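Local coordinates for protein beta-mannosidase (Trichoderma harzianum, PDB 4CVU) that hydrolyses beta-mannosides, probably releasing terminal beta-D-mannose residues from the non-reducing ends of saccharides, as a fungal family 2 glycoside hydrolase, at residues M682-I687 against R734-H739; S743-Y748 against E754-S759. All blocks are in the same frame, centred on the assembly; numbering follows the deposited sequence.

Interaction 1 of 2, residues M682-I687 against R734-H739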
# COMPACT_ATOMS: atom_id res chain seq x y z
N MET A 682 2.04 0.69 -32.20
CA MET A 682 0.90 0.07 -32.91
C MET A 682 -0.23 1.07 -33.20
O MET A 682 -0.75 1.07 -34.30
CB MET A 682 0.37 -1.18 -32.20
CG MET A 682 -0.50 -2.05 -33.12
SD MET A 682 -1.34 -3.40 -32.27
CE MET A 682 -2.37 -2.42 -31.19
N TYR A 683 -0.58 1.94 -32.25
CA TYR A 683 -1.65 2.90 -32.50
C TYR A 683 -1.24 3.88 -33.60
O TYR A 683 -2.02 4.16 -34.52
CB TYR A 683 -2.06 3.67 -31.21
CG TYR A 683 -2.91 2.87 -30.24
CD1 TYR A 683 -2.55 1.59 -29.87
CD2 TYR A 683 -4.01 3.44 -29.62
CE1 TYR A 683 -3.29 0.87 -28.96
CE2 TYR A 683 -4.74 2.73 -28.69
CZ TYR A 683 -4.36 1.45 -28.37
OH TYR A 683 -5.07 0.70 -27.48
N LYS A 684 0.01 4.35 -33.53
CA LYS A 684 0.61 5.21 -34.56
C LYS A 684 0.48 4.56 -35.91
O LYS A 684 0.06 5.18 -36.89
CB LYS A 684 2.07 5.44 -34.25
CG LYS A 684 2.83 6.27 -35.25
CD LYS A 684 4.34 6.03 -35.10
CE LYS A 684 5.15 6.81 -36.07
NZ LYS A 684 6.62 6.54 -35.89
N SER A 685 0.88 3.30 -35.95
CA SER A 685 0.79 2.52 -37.18
C SER A 685 -0.65 2.45 -37.74
O SER A 685 -0.87 2.49 -38.99
CB SER A 685 1.36 1.13 -36.96
OG SER A 685 1.35 0.39 -38.19
N GLU A 686 -1.64 2.33 -36.85
CA GLU A 686 -3.01 2.31 -37.31
C GLU A 686 -3.49 3.70 -37.66
O GLU A 686 -4.10 3.89 -38.69
CB GLU A 686 -3.95 1.63 -36.30
CG GLU A 686 -3.74 0.13 -36.23
CD GLU A 686 -4.78 -0.59 -35.43
OE1 GLU A 686 -5.97 -0.35 -35.57
OE2 GLU A 686 -4.40 -1.48 -34.66
N ILE A 687 -3.25 4.69 -36.80
CA ILE A 687 -3.76 6.01 -37.08
C ILE A 687 -3.28 6.60 -38.41
O ILE A 687 -4.05 7.24 -39.12
CB ILE A 687 -3.39 7.01 -35.97
CG1 ILE A 687 -4.14 6.65 -34.69
CG2 ILE A 687 -3.77 8.40 -36.48
CD1 ILE A 687 -3.70 7.41 -33.44
N ARG A 734 -0.71 12.33 -30.17
CA ARG A 734 -0.65 13.80 -30.36
C ARG A 734 0.04 14.17 -31.65
O ARG A 734 -0.47 15.03 -32.40
CB ARG A 734 0.08 14.49 -29.20
CG ARG A 734 0.47 15.95 -29.47
CD ARG A 734 1.52 16.42 -28.47
NE ARG A 734 0.98 16.89 -27.19
CZ ARG A 734 1.62 16.84 -26.02
NH1 ARG A 734 2.80 16.26 -25.92
NH2 ARG A 734 1.09 17.36 -24.95
N ARG A 735 1.22 13.58 -31.89
CA ARG A 735 2.00 13.90 -33.08
C ARG A 735 1.27 13.36 -34.28
O ARG A 735 1.23 14.02 -35.33
CB ARG A 735 3.41 13.29 -33.05
CG ARG A 735 4.41 14.01 -32.15
CD ARG A 735 5.84 13.55 -32.50
NE ARG A 735 6.08 12.15 -32.16
CZ ARG A 735 6.51 11.72 -30.97
NH1 ARG A 735 6.77 12.58 -29.97
NH2 ARG A 735 6.68 10.41 -30.78
N THR A 736 0.71 12.18 -34.11
CA THR A 736 0.06 11.52 -35.24
C THR A 736 -1.34 12.11 -35.54
O THR A 736 -1.90 11.82 -36.58
CB THR A 736 -0.01 9.98 -35.04
OG1 THR A 736 1.18 9.52 -34.41
CG2 THR A 736 -0.16 9.25 -36.38
N TYR A 737 -1.89 12.90 -34.61
CA TYR A 737 -3.12 13.64 -34.83
C TYR A 737 -2.87 15.13 -35.22
O TYR A 737 -3.77 15.96 -35.23
CB TYR A 737 -4.04 13.55 -33.60
CG TYR A 737 -4.86 12.25 -33.43
CD1 TYR A 737 -5.13 11.41 -34.50
CD2 TYR A 737 -5.42 11.93 -32.21
CE1 TYR A 737 -5.92 10.26 -34.34
CE2 TYR A 737 -6.21 10.79 -32.05
CZ TYR A 737 -6.44 9.94 -33.13
OH TYR A 737 -7.21 8.81 -32.99
N GLU A 738 -1.62 15.48 -35.51
CA GLU A 738 -1.33 16.84 -35.95
C GLU A 738 -1.99 17.09 -37.33
O GLU A 738 -2.28 16.16 -38.09
CB GLU A 738 0.19 17.08 -36.03
CG GLU A 738 0.85 17.27 -34.66
CD GLU A 738 2.24 17.85 -34.76
OE1 GLU A 738 2.35 18.94 -35.32
OE2 GLU A 738 3.21 17.24 -34.34
N HIS A 739 -2.24 18.37 -37.62
CA HIS A 739 -2.95 18.75 -38.86
C HIS A 739 -2.28 18.22 -40.11
O HIS A 739 -2.94 17.72 -40.98
CB HIS A 739 -3.14 20.26 -38.94
CG HIS A 739 -4.04 20.81 -37.88
ND1 HIS A 739 -5.39 20.52 -37.83
CD2 HIS A 739 -3.78 21.61 -36.83
CE1 HIS A 739 -5.92 21.13 -36.78
NE2 HIS A 739 -4.97 21.81 -36.16
O HOH W 1 7.03 8.60 -33.61

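Interaction 2 of 2, residues S743-Y748 against E754-S759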
# COMPACT_ATOMS: atom_id res chain seq x y z
N SER A 743 4.36 10.40 -42.81
CA SER A 743 4.17 9.09 -42.22
C SER A 743 4.96 8.05 -43.00
O SER A 743 4.93 8.06 -44.23
CB SER A 743 2.68 8.73 -42.23
OG SER A 743 1.90 9.59 -41.38
N ALA A 744 5.64 7.15 -42.27
CA ALA A 744 6.47 6.11 -42.89
C ALA A 744 5.76 4.78 -42.86
O ALA A 744 5.41 4.29 -41.80
CB ALA A 744 7.80 5.98 -42.15
N PHE A 745 5.57 4.20 -44.04
CA PHE A 745 4.90 2.91 -44.21
C PHE A 745 5.93 1.88 -44.64
O PHE A 745 6.55 2.03 -45.71
CB PHE A 745 3.81 3.00 -45.29
CG PHE A 745 2.60 3.77 -44.86
CD1 PHE A 745 2.56 5.15 -44.96
CD2 PHE A 745 1.48 3.11 -44.39
CE1 PHE A 745 1.43 5.87 -44.58
CE2 PHE A 745 0.35 3.81 -44.01
CZ PHE A 745 0.32 5.19 -44.10
N TRP A 746 6.11 0.85 -43.84
CA TRP A 746 7.13 -0.16 -44.13
C TRP A 746 6.49 -1.49 -44.45
O TRP A 746 5.88 -2.13 -43.59
CB TRP A 746 8.09 -0.31 -42.95
CG TRP A 746 9.27 -1.25 -43.22
CD1 TRP A 746 9.88 -1.50 -44.43
CD2 TRP A 746 9.99 -2.01 -42.25
NE1 TRP A 746 10.92 -2.38 -44.26
CE2 TRP A 746 11.01 -2.71 -42.93
CE3 TRP A 746 9.86 -2.17 -40.85
CZ2 TRP A 746 11.90 -3.57 -42.27
CZ3 TRP A 746 10.75 -3.03 -40.20
CH2 TRP A 746 11.75 -3.72 -40.90
N ASN A 747 6.57 -1.89 -45.71
CA ASN A 747 6.21 -3.24 -46.08
C ASN A 747 7.46 -4.08 -45.86
O ASN A 747 8.39 -4.02 -46.64
CB ASN A 747 5.73 -3.29 -47.53
CG ASN A 747 5.19 -4.65 -47.91
OD1 ASN A 747 5.60 -5.67 -47.35
ND2 ASN A 747 4.25 -4.67 -48.85
N TYR A 748 7.48 -4.84 -44.77
CA TYR A 748 8.71 -5.52 -44.37
C TYR A 748 8.93 -6.87 -45.03
O TYR A 748 10.02 -7.41 -44.95
CB TYR A 748 8.81 -5.65 -42.84
CG TYR A 748 7.60 -6.25 -42.15
CD1 TYR A 748 7.36 -7.62 -42.19
CD2 TYR A 748 6.71 -5.44 -41.42
CE1 TYR A 748 6.26 -8.17 -41.55
CE2 TYR A 748 5.62 -5.98 -40.77
CZ TYR A 748 5.38 -7.34 -40.85
OH TYR A 748 4.31 -7.88 -40.21
N GLU A 754 7.59 3.53 -47.94
CA GLU A 754 6.83 4.64 -48.54
C GLU A 754 6.67 5.72 -47.50
O GLU A 754 6.45 5.40 -46.35
CB GLU A 754 5.46 4.20 -49.00
CG GLU A 754 5.51 3.11 -50.07
CD GLU A 754 4.13 2.72 -50.59
OE1 GLU A 754 3.12 3.18 -50.05
OE2 GLU A 754 4.07 1.94 -51.57
N ILE A 755 6.81 6.98 -47.91
CA ILE A 755 6.48 8.11 -47.05
C ILE A 755 5.37 8.93 -47.70
O ILE A 755 5.47 9.34 -48.86
CB ILE A 755 7.68 8.99 -46.73
CG1 ILE A 755 8.75 8.14 -46.05
CG2 ILE A 755 7.25 10.11 -45.79
CD1 ILE A 755 10.13 8.66 -46.20
N TRP A 756 4.30 9.14 -46.95
CA TRP A 756 3.16 9.91 -47.40
C TRP A 756 2.97 11.10 -46.50
O TRP A 756 3.24 11.01 -45.29
CB TRP A 756 1.90 9.06 -47.30
CG TRP A 756 1.87 7.88 -48.20
CD1 TRP A 756 2.63 6.77 -48.12
CD2 TRP A 756 0.99 7.68 -49.29
NE1 TRP A 756 2.28 5.88 -49.10
CE2 TRP A 756 1.26 6.42 -49.84
CE3 TRP A 756 -0.05 8.44 -49.85
CZ2 TRP A 756 0.56 5.90 -50.93
CZ3 TRP A 756 -0.74 7.94 -50.94
CH2 TRP A 756 -0.43 6.67 -51.48
N VAL A 757 2.50 12.20 -47.08
CA VAL A 757 2.10 13.37 -46.32
C VAL A 757 0.56 13.48 -46.32
O VAL A 757 -0.08 13.46 -47.40
CB VAL A 757 2.72 14.66 -46.87
CG1 VAL A 757 2.13 15.88 -46.19
CG2 VAL A 757 4.24 14.65 -46.70
N THR A 758 -0.01 13.67 -45.13
CA THR A 758 -1.47 13.67 -44.96
C THR A 758 -1.88 14.90 -44.19
O THR A 758 -1.24 15.25 -43.22
CB THR A 758 -1.95 12.40 -44.21
OG1 THR A 758 -1.61 11.23 -44.96
CG2 THR A 758 -3.45 12.42 -44.01
N SER A 759 -2.96 15.56 -44.62
CA SER A 759 -3.39 16.85 -44.04
C SER A 759 -4.88 16.83 -43.77
O SER A 759 -5.62 16.38 -44.63
CB SER A 759 -3.06 18.01 -45.00
OG SER A 759 -3.70 19.20 -44.59
O HOH W 2 -0.67 9.05 -43.14

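Interaction 1 of 2, residues M682-I687 against R734-H739
Ile687 meets both Thr736 and Tyr737, and this group of three carries most of the contact between helix 664-692 and the end of helix 729-736. The isoleucine points toward the other segment and divides its branches. With CG1 beside the backbone N (chi1 -68°), CG2 is left anti to that N and comes within 3.7 Å of CG2 of Thr736 and 3.6 Å of CE1 of Tyr737, reaching the ring obliquely. The other branch is extended (chi2 170°), which lays CD1 3.7 Å from both CE1 and CZ of Tyr737. Side chain and ring cross at about a right angle, and both methyls bear on the CE1 side of the phenol. With only an alanine here, the Thr736 methyl and the CE1 side of the tyrosine ring would probably lose this apolar partner, and a gap would be likely to open beside them. Thr736 turns its two branches to different uses: CG2 goes to the isoleucine, while OG1 hydrogen-bonds to the carbonyl of Val732 one helical turn back, so the hydroxyl is satisfied within its own helix. Against OG1, at 3.7 Å, lies CG of Lys684, a van der Waals contact only. From there the lysine chain runs fully extended, and its NZ, which has a stronger polar partner in Asn847, donates to a water 3.1 Å away that also receives a weak bond from NH2 of Arg735. Tyr737, the first residue to leave helical geometry, hydrogen-bonds through OH to Ser703. The contact thus sets helix 664-692 against helix 729-736 beside strand 702-705, which pairs with strand 380-389 in the mixed sheet, consistent with the beta/alpha barrel of family 2; strand 592-595 adds Phe595 against Ile687.

Interaction 2 of 2, residues S743-Y748 against E754-S759
Ser743 faces Trp756 in a hydrogen-bonded pair of the antiparallel hairpin 740-747/752-759: its N donates to Trp756 O (2.8 Å), and its O accepts from Trp756 N. The same carbonyl oxygen receives a CA-H...O contact from Ile755 CA. On the side-chain level, Ser743 OG and Thr758 OG1 share a water. Ala744 follows, opposite Ile755 in a non-hydrogen-bonded pair, both directed to the other face of the sheet. Phe745 then pairs with Glu754. Its N donates almost straight to Glu754 O (2.7 Å), and its O accepts from Glu754 N (2.9 Å). With CG anti to the carbonyl carbon (chi1 -73°), the phenylalanine ring swings over to Trp756, where CD1 lies 3.6 Å from CD1 of the indole; the planes stand at 72° in an oblique arrangement. The indole is itself tied to its own strand, NE1 donating to Glu754 OE1 at 3.0 Å. OE1 lies in the indole plane, whereas NE1 meets it on the anti side, 30° out of the carboxylate plane. A bound sodium ion also lies about 3 Å from the Glu754 side chain, between nearest atoms. Backbone bonds therefore set the register, while the carboxylate helps fix the rotation of the indole beside Phe745; both rings make cation-pi contacts with Arg692, so together they probably help stabilise its charge at the end of helix 664-692.

How the interactions relate
Interaction 1 is the more deeply placed, a buried contact about 18 Å from the centre of the chain; interaction 2 lies about 29 Å out and is partly buried. Helix 664-692 takes part in both surroundings: it supplies one side of interaction 1, and its next turns bring Gln688, Phe689 and Arg692 against the hairpin of interaction 2. The chain also runs directly from helix 729-736 into strand 740-747, and His739 O packs 4.0 Å from Ser759 OG. Their chemistry differs accordingly. Between 682-687 and 734-739 no direct hydrogen bond forms, and mainly side-chain packing, with one water between Lys684 and Arg735, does the joining, whereas 743-748 and 754-759 are laced together by backbone bonds.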